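Local coordinates for dephospho-CoA kinase (Campylobacter jejuni subsp. jejuni serotype O:2, PDB 4ZO4) that catalyses the ATP-dependent phosphorylation of the 3'-hydroxyl of dephospho-CoA, the last step of coenzyme A biosynthesis, at the interface of chains A and B and the interface of chains A and C. Numbering follows the deposited sequence. Chains: chain A/B/C, Dephospho-CoA kinase.

Contact 1: the interface of chains A and B. Residues chain A 154-156; chain B 169-170, 173.
B:Lys173 and A:Glu156 meet tip to tip across a two-fold helix-to-helix interface between copies of the kinase, possibly formed only in the crystal, with the ammonium NZ of B:Lys173 3.4 Å from the carboxylate oxygen OE2 of A:Glu156. This is a salt bridge, but only a weak hydrogen bond. The aliphatic part of the lysine does further work: it runs antiparallel to A:Leu155, placing CE 3.7 Å from the leucine methyl CD1. The same methyl lies 3.9 Å from CG of B:Glu169, a side chain that crosses the leucine at about a right angle. Beside the salt bridge, CG of A:Glu156 packs 4.0 Å from CG of B:Glu170. The planes of the two carboxylates are tilted by 23°, and OE2 of A:Glu156 is 4.2 Å from OE1 of B:Glu170; any repulsion between them may be partly offset by B:Lys173. The reach of the lysine comes from a nearly straight chain from CG outward, whereas A:Glu156 folds at chi2 (84°), turning its carboxylate toward the incoming ammonium. On chain A the site is the first turn of helix 155-172; on chain B it is the last turn of the same helix and the loop residue that follows.

Contact 2: the interface of chains A and B. Residues chain A 159, 162-163, 166-167; chain B 159, 162-163, 166-167.
A:Leu162 and B:Leu162 both hold CG anti to the backbone N (chi1 -173° and -174°), which sends the side chains toward the partner, where the CD2 methyls of A:Leu162 and B:Leu162 meet 3.9 Å apart, the side chains crossing at about a right angle. A:Lys159 and B:Lys159 likewise leave their helices with CG anti to N, and each lays its aliphatic chain over an isoleucine of the partner. CB of B:Lys159 lies 3.8 Å from CD1 of A:Ile166, and CG of A:Lys159 lies 3.9 Å from CG2 of B:Ile166. Both lysines then bend at chi4, and here the halves differ. NZ of A:Lys159 forms salt bridges with OD2 of A:Asp163 in its own chain (3.7 Å) and with OD1 of B:Asp163 (3.9 Å). NZ of B:Lys159 instead pairs with OD1 of A:Asp167, at 3.8 Å. Between these charges A:Asp163 and B:Asp163 face each other tip to tip, their carboxylate planes 76° apart. Their acceptor oxygens are modelled too close together, and the approach is doubtful. The nearby lysine ammonium groups may partly balance the two carboxylates. All the residues belong to helix 155-172 of the two chains, whose middle stretches pack against each other across a two-fold axis, in an interface between copies that may belong only to the crystal.

Contact 3: the interface of chains A and C. Residues chain A 14-15, 19; chain C 56-59.
The backbone N of A:Ala15, at the start of a P-loop helix, makes a weak hydrogen bond to the carbonyl O of C:Pro56, 3.2 Å away and bent to 131° at the hydrogen. A:Ile14, A:Ala15 and A:Ser19 belong to the Walker A motif of this CoaE-family kinase, the loop and helix start that normally wrap the phosphates of ATP. A:Ala15 and A:Ser19 are predicted ATP-binding residues, and here a neighbouring chain rests against them; this may be a crystal contact, and the structure alone does not show whether it persists with nucleotide bound. Next to the polar bond, CG1 of A:Ile14 lies 4.0 Å from CA of C:Pro56; with CG1 anti to the backbone N (chi1 171°), this branch reaches the proline. The methyl CB of A:Ala15 points at chain C, 4.0 Å from CA of C:Ser58 and 3.8 Å from CD1 of C:Leu59. The other methyl of that leucine, CD2, approaches A:Ser19, 3.7 Å from its CB. A:Ser19, the serine after the P-loop lysine, normally helps bind the magnesium ion of Mg-ATP. Its hydroxyl OG sits between the backbone N and the carbonyl carbon (chi1 56°) and makes a weak hydrogen bond back to the carbonyl O of A:Ala15, 3.4 Å away. On chain C the segment comprises 3-10 helix 55-57 and the following loop residues; on chain A it faces the start of helix 15-27.

Contact 1: the interface of chains A and B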
ATOM      1  N   SER A 154      18.872 -16.264   4.821  1.00 85.03           N
ATOM      2  CA  SER A 154      19.164 -15.615   3.556  1.00 79.64           C
ATOM      3  C   SER A 154      18.906 -14.109   3.647  1.00 77.63           C
ATOM      4  O   SER A 154      18.233 -13.610   4.562  1.00 78.30           O
ATOM      5  CB  SER A 154      18.269 -16.204   2.482  1.00 78.16           C
ATOM      6  OG  SER A 154      16.921 -16.153   2.908  1.00 76.90           O
ATOM      7  N   LEU A 155      19.451 -13.395   2.675  1.00 76.11           N
ATOM      8  CA  LEU A 155      19.208 -11.982   2.511  1.00 69.93           C
ATOM      9  C   LEU A 155      17.756 -11.649   2.664  1.00 70.44           C
ATOM     10  O   LEU A 155      17.404 -10.740   3.410  1.00 66.56           O
ATOM     11  CB  LEU A 155      19.674 -11.548   1.143  1.00 75.40           C
ATOM     12  CG  LEU A 155      20.985 -10.782   1.116  1.00 80.02           C
ATOM     13  CD1 LEU A 155      21.606 -10.833  -0.270  1.00 82.11           C
ATOM     14  CD2 LEU A 155      20.724  -9.335   1.524  1.00 85.19           C
ATOM     15  N   GLU A 156      16.917 -12.411   1.966  1.00 73.20           N
ATOM     16  CA  GLU A 156      15.485 -12.129   1.883  1.00 76.19           C
ATOM     17  C   GLU A 156      14.813 -12.197   3.226  1.00 72.29           C
ATOM     18  O   GLU A 156      14.087 -11.283   3.599  1.00 82.15           O
ATOM     19  CB  GLU A 156      14.765 -13.092   0.922  1.00 82.28           C
ATOM     20  CG  GLU A 156      15.209 -13.006  -0.542  1.00 87.66           C
ATOM     21  CD  GLU A 156      16.459 -13.837  -0.836  1.00 96.12           C
ATOM     22  OE1 GLU A 156      16.535 -15.021  -0.410  1.00102.18           O
ATOM     23  OE2 GLU A 156      17.382 -13.301  -1.485  1.00 95.16           O
TER
ATOM     24  N   GLU B 169      21.560  -5.987  -3.378  1.00 71.86           N
ATOM     25  CA  GLU B 169      22.308  -7.162  -2.895  1.00 77.94           C
ATOM     26  C   GLU B 169      21.643  -8.475  -3.328  1.00 73.65           C
ATOM     27  O   GLU B 169      22.330  -9.384  -3.756  1.00 72.85           O
ATOM     28  CB  GLU B 169      22.464  -7.137  -1.363  1.00 80.82           C
ATOM     29  CG  GLU B 169      23.808  -7.640  -0.837  1.00 82.67           C
ATOM     30  CD  GLU B 169      24.976  -6.742  -1.206  1.00 87.20           C
ATOM     31  OE1 GLU B 169      24.758  -5.572  -1.602  1.00 94.60           O
ATOM     32  OE2 GLU B 169      26.127  -7.220  -1.108  1.00 91.28           O
ATOM     33  N   GLU B 170      20.316  -8.557  -3.218  1.00 74.23           N
ATOM     34  CA  GLU B 170      19.541  -9.750  -3.637  1.00 80.07           C
ATOM     35  C   GLU B 170      19.886 -10.139  -5.077  1.00 85.85           C
ATOM     36  O   GLU B 170      19.989 -11.324  -5.422  1.00 82.29           O
ATOM     37  CB  GLU B 170      18.020  -9.470  -3.575  1.00 80.36           C
ATOM     38  CG  GLU B 170      17.254 -10.113  -2.437  1.00 84.15           C
ATOM     39  CD  GLU B 170      16.221  -9.200  -1.767  1.00 86.35           C
ATOM     40  OE1 GLU B 170      15.256  -9.739  -1.181  1.00 97.81           O
ATOM     41  OE2 GLU B 170      16.371  -7.956  -1.770  1.00 82.63           O
ATOM     42  N   LYS B 173      23.164 -12.058  -6.479  1.00 99.13           N
ATOM     43  CA  LYS B 173      23.170 -13.509  -6.442  1.00106.45           C
ATOM     44  C   LYS B 173      23.189 -14.073  -7.864  1.00100.45           C
ATOM     45  O   LYS B 173      24.165 -14.717  -8.272  1.00102.22           O
ATOM     46  CB  LYS B 173      21.963 -14.028  -5.623  1.00116.33           C
ATOM     47  CG  LYS B 173      21.931 -13.593  -4.143  1.00111.79           C
ATOM     48  CD  LYS B 173      20.801 -14.280  -3.366  1.00114.73           C
ATOM     49  CE  LYS B 173      20.919 -14.051  -1.858  1.00120.66           C
ATOM     50  NZ  LYS B 173      20.204 -15.063  -1.017  1.00123.34           N
TER

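Contact 2: the interface of chains A and B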
ATOM      1  N   LYS A 159      15.908  -9.517   5.598  1.00 67.18           N
ATOM      2  CA  LYS A 159      15.291  -8.237   5.258  1.00 64.32           C
ATOM      3  C   LYS A 159      13.981  -8.131   5.988  1.00 60.59           C
ATOM      4  O   LYS A 159      13.681  -7.112   6.602  1.00 62.75           O
ATOM      5  CB  LYS A 159      15.040  -8.188   3.768  1.00 69.30           C
ATOM      6  CG  LYS A 159      14.703  -6.819   3.237  1.00 79.15           C
ATOM      7  CD  LYS A 159      13.792  -6.931   2.030  1.00 83.70           C
ATOM      8  CE  LYS A 159      13.424  -5.553   1.520  1.00 91.06           C
ATOM      9  NZ  LYS A 159      11.946  -5.425   1.403  1.00 92.47           N
ATOM     10  N   LEU A 162      14.484  -7.750   9.758  1.00 59.25           N
ATOM     11  CA  LEU A 162      14.991  -6.394  10.021  1.00 57.46           C
ATOM     12  C   LEU A 162      13.920  -5.320   9.874  1.00 56.52           C
ATOM     13  O   LEU A 162      13.847  -4.351  10.665  1.00 58.48           O
ATOM     14  CB  LEU A 162      16.147  -6.054   9.049  1.00 56.81           C
ATOM     15  CG  LEU A 162      16.890  -4.737   9.306  1.00 55.75           C
ATOM     16  CD1 LEU A 162      17.196  -4.582  10.780  1.00 62.20           C
ATOM     17  CD2 LEU A 162      18.210  -4.703   8.603  1.00 55.76           C
ATOM     18  N   ASP A 163      13.113  -5.442   8.831  1.00 56.05           N
ATOM     19  CA  ASP A 163      12.079  -4.440   8.616  1.00 56.86           C
ATOM     20  C   ASP A 163      11.080  -4.428   9.756  1.00 58.08           C
ATOM     21  O   ASP A 163      10.601  -3.382  10.155  1.00 64.43           O
ATOM     22  CB  ASP A 163      11.361  -4.716   7.309  1.00 60.70           C
ATOM     23  CG  ASP A 163      12.168  -4.288   6.092  1.00 65.48           C
ATOM     24  OD1 ASP A 163      12.994  -3.332   6.168  1.00 61.87           O
ATOM     25  OD2 ASP A 163      11.963  -4.930   5.046  1.00 69.29           O
ATOM     26  N   ILE A 166      12.501  -2.768  12.697  1.00 61.76           N
ATOM     27  CA  ILE A 166      12.517  -1.297  12.560  1.00 61.95           C
ATOM     28  C   ILE A 166      11.140  -0.704  12.832  1.00 61.94           C
ATOM     29  O   ILE A 166      10.993   0.245  13.601  1.00 57.52           O
ATOM     30  CB  ILE A 166      13.002  -0.835  11.201  1.00 64.51           C
ATOM     31  CG1 ILE A 166      14.434  -1.339  10.947  1.00 67.16           C
ATOM     32  CG2 ILE A 166      13.007   0.692  11.148  1.00 65.74           C
ATOM     33  CD1 ILE A 166      14.876  -1.193   9.490  1.00 64.09           C
ATOM     34  N   ASP A 167      10.132  -1.301  12.211  1.00 61.81           N
ATOM     35  CA  ASP A 167       8.760  -0.918  12.468  1.00 65.41           C
ATOM     36  C   ASP A 167       8.396  -0.996  13.984  1.00 67.21           C
ATOM     37  O   ASP A 167       7.822  -0.046  14.525  1.00 65.30           O
ATOM     38  CB  ASP A 167       7.821  -1.730  11.542  1.00 66.14           C
ATOM     39  CG  ASP A 167       8.075  -1.411  10.046  1.00 67.66           C
ATOM     40  OD1 ASP A 167       8.569  -0.302   9.794  1.00 69.10           O
ATOM     41  OD2 ASP A 167       7.831  -2.241   9.135  1.00 61.58           O
TER
ATOM     42  N   LYS B 159      15.276   3.326   6.623  1.00 65.38           N
ATOM     43  CA  LYS B 159      14.836   1.970   6.231  1.00 62.57           C
ATOM     44  C   LYS B 159      14.420   1.875   4.744  1.00 65.12           C
ATOM     45  O   LYS B 159      14.626   0.834   4.099  1.00 58.69           O
ATOM     46  CB  LYS B 159      13.685   1.524   7.141  1.00 62.31           C
ATOM     47  CG  LYS B 159      12.794   0.420   6.598  1.00 62.49           C
ATOM     48  CD  LYS B 159      11.736   0.046   7.597  1.00 61.70           C
ATOM     49  CE  LYS B 159      10.614  -0.668   6.900  1.00 64.36           C
ATOM     50  NZ  LYS B 159       9.716   0.308   6.241  1.00 64.63           N
ATOM     51  N   LEU B 162      17.640   1.751   3.096  1.00 71.45           N
ATOM     52  CA  LEU B 162      18.289   0.467   3.354  1.00 68.67           C
ATOM     53  C   LEU B 162      17.664  -0.645   2.532  1.00 65.37           C
ATOM     54  O   LEU B 162      18.367  -1.453   1.973  1.00 68.29           O
ATOM     55  CB  LEU B 162      18.266   0.119   4.845  1.00 70.32           C
ATOM     56  CG  LEU B 162      19.042  -1.143   5.247  1.00 73.36           C
ATOM     57  CD1 LEU B 162      20.487  -1.127   4.760  1.00 75.76           C
ATOM     58  CD2 LEU B 162      19.020  -1.344   6.746  1.00 75.03           C
ATOM     59  N   ASP B 163      16.342  -0.658   2.435  1.00 66.45           N
ATOM     60  CA  ASP B 163      15.627  -1.662   1.653  1.00 63.27           C
ATOM     61  C   ASP B 163      15.987  -1.607   0.149  1.00 64.75           C
ATOM     62  O   ASP B 163      16.018  -2.632  -0.524  1.00 68.43           O
ATOM     63  CB  ASP B 163      14.116  -1.473   1.818  1.00 64.23           C
ATOM     64  CG  ASP B 163      13.586  -1.960   3.149  1.00 68.75           C
ATOM     65  OD1 ASP B 163      14.094  -2.997   3.650  1.00 71.93           O
ATOM     66  OD2 ASP B 163      12.641  -1.306   3.685  1.00 71.08           O
ATOM     67  N   ILE B 166      19.278  -3.316   0.089  1.00 70.51           N
ATOM     68  CA  ILE B 166      19.147  -4.762   0.162  1.00 74.32           C
ATOM     69  C   ILE B 166      18.610  -5.349  -1.141  1.00 79.33           C
ATOM     70  O   ILE B 166      19.060  -6.397  -1.571  1.00 79.21           O
ATOM     71  CB  ILE B 166      18.313  -5.196   1.369  1.00 76.92           C
ATOM     72  CG1 ILE B 166      19.055  -4.812   2.655  1.00 75.22           C
ATOM     73  CG2 ILE B 166      18.092  -6.697   1.367  1.00 75.43           C
ATOM     74  CD1 ILE B 166      18.149  -4.699   3.852  1.00 78.37           C
ATOM     75  N   ASP B 167      17.682  -4.658  -1.796  1.00 86.87           N
ATOM     76  CA  ASP B 167      17.136  -5.134  -3.067  1.00 81.99           C
ATOM     77  C   ASP B 167      18.229  -5.436  -4.103  1.00 78.03           C
ATOM     78  O   ASP B 167      18.177  -6.462  -4.785  1.00 72.73           O
ATOM     79  CB  ASP B 167      16.092  -4.144  -3.612  1.00 90.28           C
ATOM     80  CG  ASP B 167      14.673  -4.382  -3.029  1.00 97.09           C
ATOM     81  OD1 ASP B 167      14.428  -5.427  -2.365  1.00 95.46           O
ATOM     82  OD2 ASP B 167      13.791  -3.511  -3.244  1.00100.04           O
TER

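Contact 3: the interface of chains A and C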
ATOM      1  N   ILE A  14       7.565  -9.070  21.179  1.00 83.03           N
ATOM      2  CA  ILE A  14       7.600 -10.526  20.965  1.00 87.81           C
ATOM      3  C   ILE A  14       6.544 -11.214  21.869  1.00 91.51           C
ATOM      4  O   ILE A  14       6.312 -10.799  23.009  1.00 99.17           O
ATOM      5  CB  ILE A  14       9.012 -11.093  21.212  1.00 93.21           C
ATOM      6  CG1 ILE A  14       8.997 -12.627  21.215  1.00 97.79           C
ATOM      7  CG2 ILE A  14       9.579 -10.581  22.527  1.00 99.80           C
ATOM      8  CD1 ILE A  14      10.377 -13.244  21.089  1.00101.68           C
ATOM      9  N   ALA A  15       5.903 -12.260  21.355  1.00 89.23           N
ATOM     10  CA  ALA A  15       4.616 -12.744  21.897  1.00 88.69           C
ATOM     11  C   ALA A  15       4.613 -13.126  23.360  1.00 94.02           C
ATOM     12  O   ALA A  15       3.614 -12.918  24.066  1.00 94.21           O
ATOM     13  CB  ALA A  15       4.128 -13.925  21.092  1.00 87.39           C
ATOM     14  N   SER A  19       2.342 -12.157  26.976  1.00 79.20           N
ATOM     15  CA  SER A  19       1.555 -13.197  27.647  1.00 75.66           C
ATOM     16  C   SER A  19       2.027 -13.409  29.078  1.00 80.08           C
ATOM     17  O   SER A  19       1.241 -13.770  29.961  1.00 81.07           O
ATOM     18  CB  SER A  19       1.670 -14.504  26.892  1.00 77.04           C
ATOM     19  OG  SER A  19       3.036 -14.848  26.767  1.00 86.03           O
TER
ATOM     20  N   PRO C  56       8.396 -14.700  16.467  1.00 78.58           N
ATOM     21  CA  PRO C  56       8.056 -13.631  17.430  1.00 79.56           C
ATOM     22  C   PRO C  56       6.635 -13.029  17.345  1.00 83.59           C
ATOM     23  O   PRO C  56       6.284 -12.215  18.198  1.00 90.00           O
ATOM     24  CB  PRO C  56       9.087 -12.535  17.135  1.00 78.02           C
ATOM     25  CG  PRO C  56       9.677 -12.861  15.804  1.00 73.93           C
ATOM     26  CD  PRO C  56       9.552 -14.339  15.626  1.00 77.75           C
ATOM     27  N   PHE C  57       5.835 -13.396  16.343  1.00 75.93           N
ATOM     28  CA  PHE C  57       4.466 -12.942  16.302  1.00 75.83           C
ATOM     29  C   PHE C  57       3.506 -13.855  17.071  1.00 82.99           C
ATOM     30  O   PHE C  57       2.405 -13.426  17.412  1.00 82.65           O
ATOM     31  CB  PHE C  57       3.983 -12.774  14.866  1.00 77.57           C
ATOM     32  CG  PHE C  57       4.651 -11.652  14.110  1.00 75.03           C
ATOM     33  CD1 PHE C  57       5.778 -11.876  13.349  1.00 76.19           C
ATOM     34  CD2 PHE C  57       4.130 -10.393  14.143  1.00 78.25           C
ATOM     35  CE1 PHE C  57       6.386 -10.866  12.649  1.00 79.02           C
ATOM     36  CE2 PHE C  57       4.724  -9.367  13.440  1.00 84.73           C
ATOM     37  CZ  PHE C  57       5.852  -9.607  12.684  1.00 84.11           C
ATOM     38  N   SER C  58       3.896 -15.095  17.372  1.00 88.25           N
ATOM     39  CA  SER C  58       2.945 -16.054  17.973  1.00 87.67           C
ATOM     40  C   SER C  58       3.634 -17.061  18.857  1.00 94.99           C
ATOM     41  O   SER C  58       4.755 -17.456  18.599  1.00 99.90           O
ATOM     42  CB  SER C  58       2.137 -16.795  16.893  1.00 81.83           C
ATOM     43  OG  SER C  58       1.475 -17.959  17.387  1.00 76.37           O
ATOM     44  N   LEU C  59       2.917 -17.516  19.873  1.00105.22           N
ATOM     45  CA  LEU C  59       3.479 -18.439  20.843  1.00118.11           C
ATOM     46  C   LEU C  59       3.361 -19.854  20.286  1.00117.05           C
ATOM     47  O   LEU C  59       3.928 -20.791  20.835  1.00112.96           O
ATOM     48  CB  LEU C  59       2.758 -18.330  22.203  1.00125.28           C
ATOM     49  CG  LEU C  59       2.549 -16.937  22.836  1.00132.00           C
ATOM     50  CD1 LEU C  59       1.347 -16.186  22.240  1.00138.88           C
ATOM     51  CD2 LEU C  59       2.400 -17.053  24.349  1.00128.25           C
TER

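Contact 1 and contact 2 belong to one two-fold interface, their C-alpha centres about 12 Å apart, and both draw on helix 155-172 of chains A and B. Contact 2 joins the middles of the paired helices, while contact 1 joins the start of one to the end of the other, implying an antiparallel pairing with a twin of contact 1. Contact 3, its C-alpha centre about 26 Å and about 21 Å from those of contact 1 and contact 2, sets the P-loop of chain A against 3-10 helix 55-57 of chain C. The structure alone does not show whether either interface forms in solution.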